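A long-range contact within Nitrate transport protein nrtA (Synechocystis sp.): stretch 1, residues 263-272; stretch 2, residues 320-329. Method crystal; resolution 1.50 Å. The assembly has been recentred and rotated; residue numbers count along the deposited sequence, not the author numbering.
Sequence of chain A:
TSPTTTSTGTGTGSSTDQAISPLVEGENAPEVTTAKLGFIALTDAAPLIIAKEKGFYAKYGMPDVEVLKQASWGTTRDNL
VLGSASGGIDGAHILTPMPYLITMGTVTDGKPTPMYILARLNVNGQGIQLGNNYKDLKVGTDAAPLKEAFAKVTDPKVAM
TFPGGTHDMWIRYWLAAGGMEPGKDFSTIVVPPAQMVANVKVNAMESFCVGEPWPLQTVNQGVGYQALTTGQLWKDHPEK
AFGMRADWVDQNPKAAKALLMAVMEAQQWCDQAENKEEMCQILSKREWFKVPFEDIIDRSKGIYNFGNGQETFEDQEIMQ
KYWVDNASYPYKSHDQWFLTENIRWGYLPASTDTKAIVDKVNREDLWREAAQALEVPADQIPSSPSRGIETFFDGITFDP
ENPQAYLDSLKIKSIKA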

# COMPACT_ATOMS: atom_id res chain seq x y z
N VAL A 263 11.37 6.68 -11.16
CA VAL A 263 10.55 6.56 -9.94
C VAL A 263 11.37 6.84 -8.67
O VAL A 263 10.89 7.47 -7.73
CB VAL A 263 9.90 5.15 -9.88
CG1 VAL A 263 9.27 4.89 -8.49
CG2 VAL A 263 8.78 5.05 -10.94
N MET A 264 12.61 6.39 -8.61
CA MET A 264 13.46 6.65 -7.46
C MET A 264 13.71 8.15 -7.28
O MET A 264 13.69 8.67 -6.15
CB MET A 264 14.81 5.97 -7.65
CG MET A 264 14.77 4.51 -7.47
SD MET A 264 16.42 3.81 -7.75
CE MET A 264 16.03 2.22 -7.44
N GLU A 265 14.00 8.85 -8.38
CA GLU A 265 14.23 10.29 -8.25
C GLU A 265 12.93 10.96 -7.82
O GLU A 265 12.96 11.87 -7.02
CB GLU A 265 14.72 10.89 -9.56
CG GLU A 265 16.16 10.51 -9.90
CD GLU A 265 16.92 11.71 -10.44
OE1 GLU A 265 16.52 12.23 -11.49
OE2 GLU A 265 17.90 12.13 -9.79
N ALA A 266 11.79 10.49 -8.33
CA ALA A 266 10.53 11.11 -7.93
C ALA A 266 10.29 10.83 -6.45
O ALA A 266 9.73 11.68 -5.73
CB ALA A 266 9.37 10.58 -8.77
N GLN A 267 10.67 9.64 -5.98
CA GLN A 267 10.52 9.33 -4.56
C GLN A 267 11.35 10.27 -3.68
O GLN A 267 10.89 10.72 -2.64
CB GLN A 267 10.93 7.89 -4.27
CG GLN A 267 9.89 6.86 -4.71
CD GLN A 267 10.37 5.45 -4.43
OE1 GLN A 267 11.42 5.05 -4.92
NE2 GLN A 267 9.59 4.69 -3.65
N GLN A 268 12.58 10.54 -4.10
CA GLN A 268 13.45 11.44 -3.35
C GLN A 268 12.85 12.84 -3.32
O GLN A 268 12.89 13.53 -2.29
CB GLN A 268 14.83 11.45 -4.01
CG GLN A 268 15.59 10.16 -3.75
CD GLN A 268 16.89 10.11 -4.51
OE1 GLN A 268 16.93 9.70 -5.67
NE2 GLN A 268 17.95 10.52 -3.86
N TRP A 269 12.28 13.24 -4.44
CA TRP A 269 11.64 14.56 -4.54
C TRP A 269 10.43 14.64 -3.60
O TRP A 269 10.27 15.59 -2.83
CB TRP A 269 11.18 14.82 -5.95
CG TRP A 269 10.73 16.26 -6.17
CD1 TRP A 269 11.53 17.32 -6.50
CD2 TRP A 269 9.41 16.78 -6.03
NE1 TRP A 269 10.78 18.47 -6.57
CE2 TRP A 269 9.47 18.17 -6.29
CE3 TRP A 269 8.17 16.20 -5.70
CZ2 TRP A 269 8.35 18.99 -6.24
CZ3 TRP A 269 7.05 17.03 -5.64
CH2 TRP A 269 7.15 18.41 -5.92
N CYS A 270 9.54 13.65 -3.70
CA CYS A 270 8.35 13.63 -2.85
C CYS A 270 8.65 13.54 -1.35
O CYS A 270 7.86 14.00 -0.53
CB CYS A 270 7.46 12.44 -3.21
SG CYS A 270 6.64 12.51 -4.77
N ASP A 271 9.76 12.93 -1.00
CA ASP A 271 10.12 12.75 0.41
C ASP A 271 10.62 14.01 1.11
O ASP A 271 10.69 14.03 2.32
CB ASP A 271 11.18 11.65 0.50
CG ASP A 271 11.02 10.78 1.73
OD1 ASP A 271 9.87 10.42 2.04
OD2 ASP A 271 12.05 10.46 2.37
N GLN A 272 10.95 15.06 0.36
CA GLN A 272 11.46 16.28 0.97
C GLN A 272 10.37 17.18 1.56
O GLN A 272 9.39 17.48 0.88
CB GLN A 272 12.26 17.11 -0.05
CG GLN A 272 13.61 16.50 -0.50
CD GLN A 272 14.55 17.52 -1.16
OE1 GLN A 272 15.66 17.19 -1.59
NE2 GLN A 272 14.09 18.77 -1.25
N GLN A 320 3.70 8.92 5.82
CA GLN A 320 4.16 8.22 4.63
C GLN A 320 5.59 8.65 4.29
O GLN A 320 5.92 9.84 4.33
CB GLN A 320 3.19 8.46 3.46
CG GLN A 320 1.93 7.61 3.52
CD GLN A 320 1.10 7.73 2.26
OE1 GLN A 320 1.60 8.12 1.20
NE2 GLN A 320 -0.19 7.43 2.13
N LYS A 321 6.43 7.68 3.98
CA LYS A 321 7.82 7.92 3.61
C LYS A 321 8.05 7.21 2.29
O LYS A 321 7.61 6.06 2.11
CB LYS A 321 8.76 7.36 4.68
CG LYS A 321 8.69 8.04 6.02
CD LYS A 321 9.42 7.17 7.05
CE LYS A 321 9.36 7.80 8.44
NZ LYS A 321 9.95 6.94 9.50
N TYR A 322 8.79 7.86 1.40
CA TYR A 322 9.08 7.36 0.06
C TYR A 322 10.56 7.10 -0.17
O TYR A 322 10.92 6.53 -1.16
CB TYR A 322 8.60 8.36 -1.03
CG TYR A 322 7.19 8.85 -0.81
CD1 TYR A 322 6.94 10.17 -0.41
CD2 TYR A 322 6.10 7.98 -0.89
CE1 TYR A 322 5.66 10.61 -0.09
CE2 TYR A 322 4.82 8.40 -0.58
CZ TYR A 322 4.60 9.72 -0.18
OH TYR A 322 3.35 10.15 0.20
N TRP A 323 11.40 7.53 0.76
CA TRP A 323 12.83 7.34 0.56
C TRP A 323 13.60 7.19 1.86
O TRP A 323 14.41 6.28 1.99
CB TRP A 323 13.39 8.52 -0.24
CG TRP A 323 14.75 8.24 -0.74
CD1 TRP A 323 15.95 8.75 -0.26
CD2 TRP A 323 15.09 7.41 -1.83
NE1 TRP A 323 17.00 8.29 -1.01
CE2 TRP A 323 16.50 7.46 -1.98
CE3 TRP A 323 14.34 6.62 -2.71
CZ2 TRP A 323 17.16 6.76 -2.97
CZ3 TRP A 323 15.00 5.92 -3.68
CH2 TRP A 323 16.39 5.98 -3.81
N VAL A 324 13.36 8.07 2.84
CA VAL A 324 14.08 7.98 4.12
C VAL A 324 13.82 6.62 4.79
O VAL A 324 12.78 5.99 4.57
CB VAL A 324 13.66 9.14 5.10
CG1 VAL A 324 12.23 8.98 5.53
CG2 VAL A 324 14.56 9.16 6.33
N ASP A 325 14.78 6.17 5.60
CA ASP A 325 14.66 4.91 6.31
C ASP A 325 14.50 3.74 5.33
O ASP A 325 13.73 2.80 5.60
CB ASP A 325 13.50 4.97 7.33
CG ASP A 325 13.69 6.11 8.34
OD1 ASP A 325 14.84 6.29 8.82
OD2 ASP A 325 12.72 6.84 8.65
N ASN A 326 15.22 3.80 4.21
CA ASN A 326 15.22 2.73 3.19
C ASN A 326 13.83 2.38 2.67
O ASN A 326 13.62 1.29 2.13
CB ASN A 326 15.87 1.47 3.77
CG ASN A 326 17.26 1.73 4.33
OD1 ASN A 326 17.52 1.48 5.50
ND2 ASN A 326 18.15 2.22 3.49
N ALA A 327 12.90 3.31 2.77
CA ALA A 327 11.51 3.08 2.33
C ALA A 327 11.29 2.47 0.95
O ALA A 327 10.38 1.65 0.75
CB ALA A 327 10.73 4.38 2.41
N SER A 328 12.09 2.89 -0.02
CA SER A 328 11.96 2.43 -1.38
C SER A 328 12.53 1.03 -1.61
O SER A 328 12.09 0.30 -2.49
CB SER A 328 12.65 3.44 -2.29
OG SER A 328 12.59 3.05 -3.62
N TYR A 329 13.51 0.62 -0.81
CA TYR A 329 14.11 -0.70 -1.03
C TYR A 329 13.08 -1.78 -0.72
O TYR A 329 12.55 -1.84 0.37
CB TYR A 329 15.35 -0.87 -0.15
CG TYR A 329 16.00 -2.21 -0.35
CD1 TYR A 329 16.74 -2.49 -1.50
CD2 TYR A 329 15.86 -3.22 0.59
CE1 TYR A 329 17.30 -3.74 -1.71
CE2 TYR A 329 16.42 -4.48 0.41
CZ TYR A 329 17.14 -4.74 -0.74
OH TYR A 329 17.71 -5.99 -0.88
O HOH W 1 7.92 11.69 3.65

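A helix packed against a segment without regular structure faces a recurrent problem: the irregular chain carries backbone amides that no helix or strand satisfies, and helical side chains can reach them. The contact between residues 263-272 and 320-329 of the nitrate transport protein nrtA illustrates one solution, in which a few side chains along one side of the helix, set by their rotamers, meet both the backbone and the aromatic rings of the partner.

D271 is the clearest case. Its CA-to-CB bond points toward the other segment, and its chi1 of -143° lies between the standard wells. In this conformation the two carboxylate oxygens are divided between two amides: Y322 N donates to OD1 at 2.9 Å with a nearly linear angle of 177°, and V324 N donates to OD2 at 2.8 Å and 158°. The carboxylate thus spans the backbone on both sides of W323. A water extends the arrangement, donating to D271 OD1 and to the carbonyl oxygen of Q320, each at 2.8 Å.

One turn back, the CA-to-CB bond of Q267 also points toward the partner. Its m, t conformation (chi1 -76°, chi2 178°) extends the chain, and a chi3 of -58° orients the terminal amide so that OE1 accepts a hydrogen bond from S328 OG at 2.7 Å. The t rotamer of S328 (179°) places that hydroxyl within reach. Q267 NE2 lies 3.4 Å from Y322 O, but the angle is too poor for a hydrogen bond; NE2 is satisfied elsewhere in the structure.

The aromatic residues supply the apolar part. W323, with chi1 t and chi2 -105°, lays its indole beside the helix. Q268, whose CA-to-CB bond points sideways, nevertheless brings its aliphatic portion over one indole face: CG sits 3.4 Å from the centroid of the W323 five-membered ring, only 12° off the normal, a CH-pi contact. Q267 OE1 instead approaches the ring edge, near its plane, 3.9 Å from W323 CZ3, while M264 CB lies 4.0 Å from that same CZ3.

Y322, in an m rotamer (-48°), has its ring beside C270, whose CB approaches Y322 CD1 at 3.6 Å. Its far end is held within its own segment, where Y322 OH donates to Q320 OE1 at 2.9 Å. K321 behaves differently: its extended side chain leads away from the helix, and K321 NZ forms a salt bridge with D325 OD2 at 2.9 Å.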